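Local coordinates for fiber protein (PDB 3L88), which forms the trimeric fiber of human adenovirus 21, whose C-terminal knob, the domain described here, binds the receptor CD46 and so probably attaches the virus to host cells, at residues L148-M153 with F169-N174. Sequence-based numbering, arbitrary orientation.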
ATOM      1  N   LEU C 148       5.227 -10.377   9.104  1.00 11.87           N
ATOM      2  CA  LEU C 148       4.443 -11.493   8.606  1.00 11.01           C
ATOM      3  C   LEU C 148       4.273 -11.383   7.096  1.00 12.26           C
ATOM      4  O   LEU C 148       3.713 -10.404   6.593  1.00 13.70           O
ATOM      5  CB  LEU C 148       3.064 -11.510   9.265  1.00  9.65           C
ATOM      6  CG  LEU C 148       3.024 -11.660  10.782  1.00  8.95           C
ATOM      7  CD1 LEU C 148       1.600 -11.444  11.274  1.00  5.38           C
ATOM      8  CD2 LEU C 148       3.543 -13.031  11.186  1.00  7.91           C
ATOM      9  N   ASN C 149       4.746 -12.394   6.375  1.00 12.13           N
ATOM     10  CA  ASN C 149       4.505 -12.465   4.946  1.00 10.23           C
ATOM     11  C   ASN C 149       3.030 -12.705   4.681  1.00 11.84           C
ATOM     12  O   ASN C 149       2.458 -13.684   5.169  1.00 14.38           O
ATOM     13  CB  ASN C 149       5.347 -13.575   4.323  1.00  9.48           C
ATOM     14  CG  ASN C 149       6.821 -13.445   4.666  1.00 12.79           C
ATOM     15  OD1 ASN C 149       7.460 -12.441   4.349  1.00 13.21           O
ATOM     16  ND2 ASN C 149       7.365 -14.454   5.334  1.00 12.71           N
ATOM     17  N   ILE C 150       2.402 -11.787   3.951  1.00 10.39           N
ATOM     18  CA  ILE C 150       1.007 -11.948   3.570  1.00 11.06           C
ATOM     19  C   ILE C 150       0.905 -12.122   2.066  1.00 12.09           C
ATOM     20  O   ILE C 150       1.500 -11.362   1.302  1.00 14.46           O
ATOM     21  CB  ILE C 150       0.146 -10.743   4.006  1.00 11.48           C
ATOM     22  CG1 ILE C 150      -1.226 -10.787   3.323  1.00 12.88           C
ATOM     23  CG2 ILE C 150       0.846  -9.440   3.660  1.00  7.76           C
ATOM     24  CD1 ILE C 150      -2.275 -11.539   4.088  1.00 14.32           C
ATOM     25  N   SER C 151       0.171 -13.145   1.643  1.00 12.23           N
ATOM     26  CA  SER C 151      -0.107 -13.339   0.230  1.00 12.92           C
ATOM     27  C   SER C 151      -1.593 -13.559  -0.005  1.00 12.39           C
ATOM     28  O   SER C 151      -2.256 -14.284   0.731  1.00 13.95           O
ATOM     29  CB  SER C 151       0.708 -14.500  -0.334  1.00 14.38           C
ATOM     30  OG  SER C 151       0.170 -15.736   0.078  1.00 23.39           O
ATOM     31  N   ILE C 152      -2.117 -12.878  -1.011  1.00  9.77           N
ATOM     32  CA  ILE C 152      -3.513 -13.015  -1.393  1.00  6.78           C
ATOM     33  C   ILE C 152      -3.609 -13.678  -2.766  1.00  8.85           C
ATOM     34  O   ILE C 152      -3.081 -13.161  -3.750  1.00  9.37           O
ATOM     35  CB  ILE C 152      -4.186 -11.640  -1.453  1.00  6.06           C
ATOM     36  CG1 ILE C 152      -4.085 -10.951  -0.090  1.00  7.61           C
ATOM     37  CG2 ILE C 152      -5.628 -11.774  -1.913  1.00  4.98           C
ATOM     38  CD1 ILE C 152      -4.695  -9.563  -0.049  1.00  6.38           C
ATOM     39  N   MET C 153      -4.249 -14.839  -2.824  1.00 10.91           N
ATOM     40  CA  MET C 153      -4.481 -15.502  -4.106  1.00 12.93           C
ATOM     41  C   MET C 153      -5.896 -15.235  -4.600  1.00 12.35           C
ATOM     42  O   MET C 153      -6.870 -15.480  -3.887  1.00 13.84           O
ATOM     43  CB  MET C 153      -4.232 -17.007  -4.008  1.00 13.37           C
ATOM     44  CG  MET C 153      -3.970 -17.668  -5.356  1.00 19.97           C
ATOM     45  SD  MET C 153      -4.421 -19.415  -5.411  1.00 24.72           S
ATOM     46  CE  MET C 153      -3.573 -20.037  -3.958  1.00 31.42           C
ATOM     47  N   PHE C 169      -6.513 -15.548   1.698  1.00 12.11           N
ATOM     48  CA  PHE C 169      -5.505 -14.855   2.499  1.00 10.19           C
ATOM     49  C   PHE C 169      -4.609 -15.849   3.232  1.00 12.06           C
ATOM     50  O   PHE C 169      -5.093 -16.802   3.848  1.00 14.33           O
ATOM     51  CB  PHE C 169      -6.177 -13.946   3.530  1.00 10.21           C
ATOM     52  CG  PHE C 169      -7.114 -12.940   2.935  1.00 10.16           C
ATOM     53  CD1 PHE C 169      -6.637 -11.746   2.429  1.00 10.03           C
ATOM     54  CD2 PHE C 169      -8.477 -13.175   2.911  1.00  9.28           C
ATOM     55  CE1 PHE C 169      -7.501 -10.809   1.889  1.00 11.35           C
ATOM     56  CE2 PHE C 169      -9.347 -12.253   2.371  1.00  8.68           C
ATOM     57  CZ  PHE C 169      -8.860 -11.060   1.867  1.00 10.83           C
ATOM     58  N   GLU C 170      -3.305 -15.606   3.200  1.00 11.22           N
ATOM     59  CA  GLU C 170      -2.371 -16.448   3.927  1.00 12.10           C
ATOM     60  C   GLU C 170      -1.299 -15.619   4.617  1.00 12.92           C
ATOM     61  O   GLU C 170      -0.563 -14.885   3.962  1.00 15.80           O
ATOM     62  CB  GLU C 170      -1.727 -17.466   2.988  1.00 14.63           C
ATOM     63  CG  GLU C 170      -0.789 -18.446   3.684  1.00 21.04           C
ATOM     64  CD  GLU C 170      -0.316 -19.554   2.763  1.00 26.06           C
ATOM     65  OE1 GLU C 170      -1.158 -20.164   2.068  1.00 27.39           O
ATOM     66  OE2 GLU C 170       0.902 -19.820   2.738  1.00 28.92           O
ATOM     67  N   TRP C 171      -1.221 -15.744   5.940  1.00 11.27           N
ATOM     68  CA  TRP C 171      -0.157 -15.126   6.724  1.00  9.80           C
ATOM     69  C   TRP C 171       0.888 -16.171   7.107  1.00 13.97           C
ATOM     70  O   TRP C 171       0.551 -17.266   7.563  1.00 16.38           O
ATOM     71  CB  TRP C 171      -0.725 -14.491   7.999  1.00  8.52           C
ATOM     72  CG  TRP C 171      -1.603 -13.302   7.764  1.00  7.91           C
ATOM     73  CD1 TRP C 171      -1.232 -11.986   7.800  1.00  7.18           C
ATOM     74  CD2 TRP C 171      -3.013 -13.313   7.498  1.00  6.64           C
ATOM     75  NE1 TRP C 171      -2.321 -11.182   7.566  1.00  6.56           N
ATOM     76  CE2 TRP C 171      -3.426 -11.971   7.378  1.00  7.02           C
ATOM     77  CE3 TRP C 171      -3.965 -14.328   7.346  1.00  6.50           C
ATOM     78  CZ2 TRP C 171      -4.749 -11.617   7.108  1.00  6.18           C
ATOM     79  CZ3 TRP C 171      -5.280 -13.975   7.086  1.00  6.40           C
ATOM     80  CH2 TRP C 171      -5.660 -12.632   6.971  1.00  6.32           C
ATOM     81  N   ASN C 172       2.158 -15.818   6.950  1.00 14.68           N
ATOM     82  CA  ASN C 172       3.239 -16.712   7.341  1.00 16.98           C
ATOM     83  C   ASN C 172       4.200 -16.080   8.334  1.00 16.10           C
ATOM     84  O   ASN C 172       4.769 -15.022   8.077  1.00 16.80           O
ATOM     85  CB  ASN C 172       4.009 -17.196   6.114  1.00 22.39           C
ATOM     86  CG  ASN C 172       3.396 -18.432   5.495  1.00 28.05           C
ATOM     87  OD1 ASN C 172       3.512 -19.535   6.034  1.00 31.61           O
ATOM     88  ND2 ASN C 172       2.734 -18.257   4.356  1.00 29.91           N
ATOM     89  N   LEU C 173       4.378 -16.744   9.470  1.00 15.16           N
ATOM     90  CA  LEU C 173       5.438 -16.403  10.400  1.00 15.66           C
ATOM     91  C   LEU C 173       6.664 -17.254  10.121  1.00 18.57           C
ATOM     92  O   LEU C 173       6.585 -18.483  10.083  1.00 18.75           O
ATOM     93  CB  LEU C 173       4.981 -16.617  11.845  1.00 13.80           C
ATOM     94  CG  LEU C 173       6.087 -16.526  12.900  1.00 11.80           C
ATOM     95  CD1 LEU C 173       6.568 -15.089  13.048  1.00  9.38           C
ATOM     96  CD2 LEU C 173       5.614 -17.078  14.233  1.00 10.65           C
ATOM     97  N   ASN C 174       7.801 -16.599   9.929  1.00 20.44           N
ATOM     98  CA  ASN C 174       9.044 -17.321   9.726  1.00 23.46           C
ATOM     99  C   ASN C 174      10.226 -16.623  10.376  1.00 22.33           C
ATOM    100  O   ASN C 174      10.998 -15.949   9.701  1.00 20.87           O
ATOM    101  CB  ASN C 174       9.307 -17.522   8.235  1.00 29.01           C
ATOM    102  CG  ASN C 174      10.425 -18.511   7.973  1.00 35.21           C
ATOM    103  OD1 ASN C 174      11.171 -18.381   7.001  1.00 39.96           O
ATOM    104  ND2 ASN C 174      10.554 -19.504   8.848  1.00 35.73           N
TER
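In the antiparallel beta-sandwich of the adenovirus knob, Ile150 and Trp171 sit side by side as a cross-strand pair on the two central strands of the four-stranded sheet, 145-154 and 165-174, which form a beta hairpin. Asn149 with Asn172 and Ser151 with Glu170 are hydrogen-bonded pairs; Asn172 N to Asn149 O is 2.8 Å and Ser151 N to Glu170 O 3.0 Å. Ile150 with Trp171 and Ile152 with Phe169 are the non-hydrogen-bonded pairs, and their large hydrophobic side chains suit the buried face, where Phe191 and Phe193 of strand 191-196 in the other sheet meet Ile150, Ile152 and Phe169, and Trp171 rests on Ile70 and Leu72. Ile152 lies alongside Phe169, its CD1 3.6 Å from Phe169 CE1. The other face is partly exposed, which suits the polar Asn149, Ser151, Glu170 and Asn172. There Glu170 OE2 accepts a 2.9 Å bond from Asn172 ND2 through the lone pair away from OE1; OE1 itself takes Gln71 NE2 of neighbouring strand 67-76, so both carboxylate oxygens are held. On the buried side, with CG1 anti to the backbone N (chi1 167°) and chi2 near 90°, Ile150 lays CD1 over one face of the Trp171 indole, 3.6 Å from the centroid of its five-membered ring, a CH-pi contact.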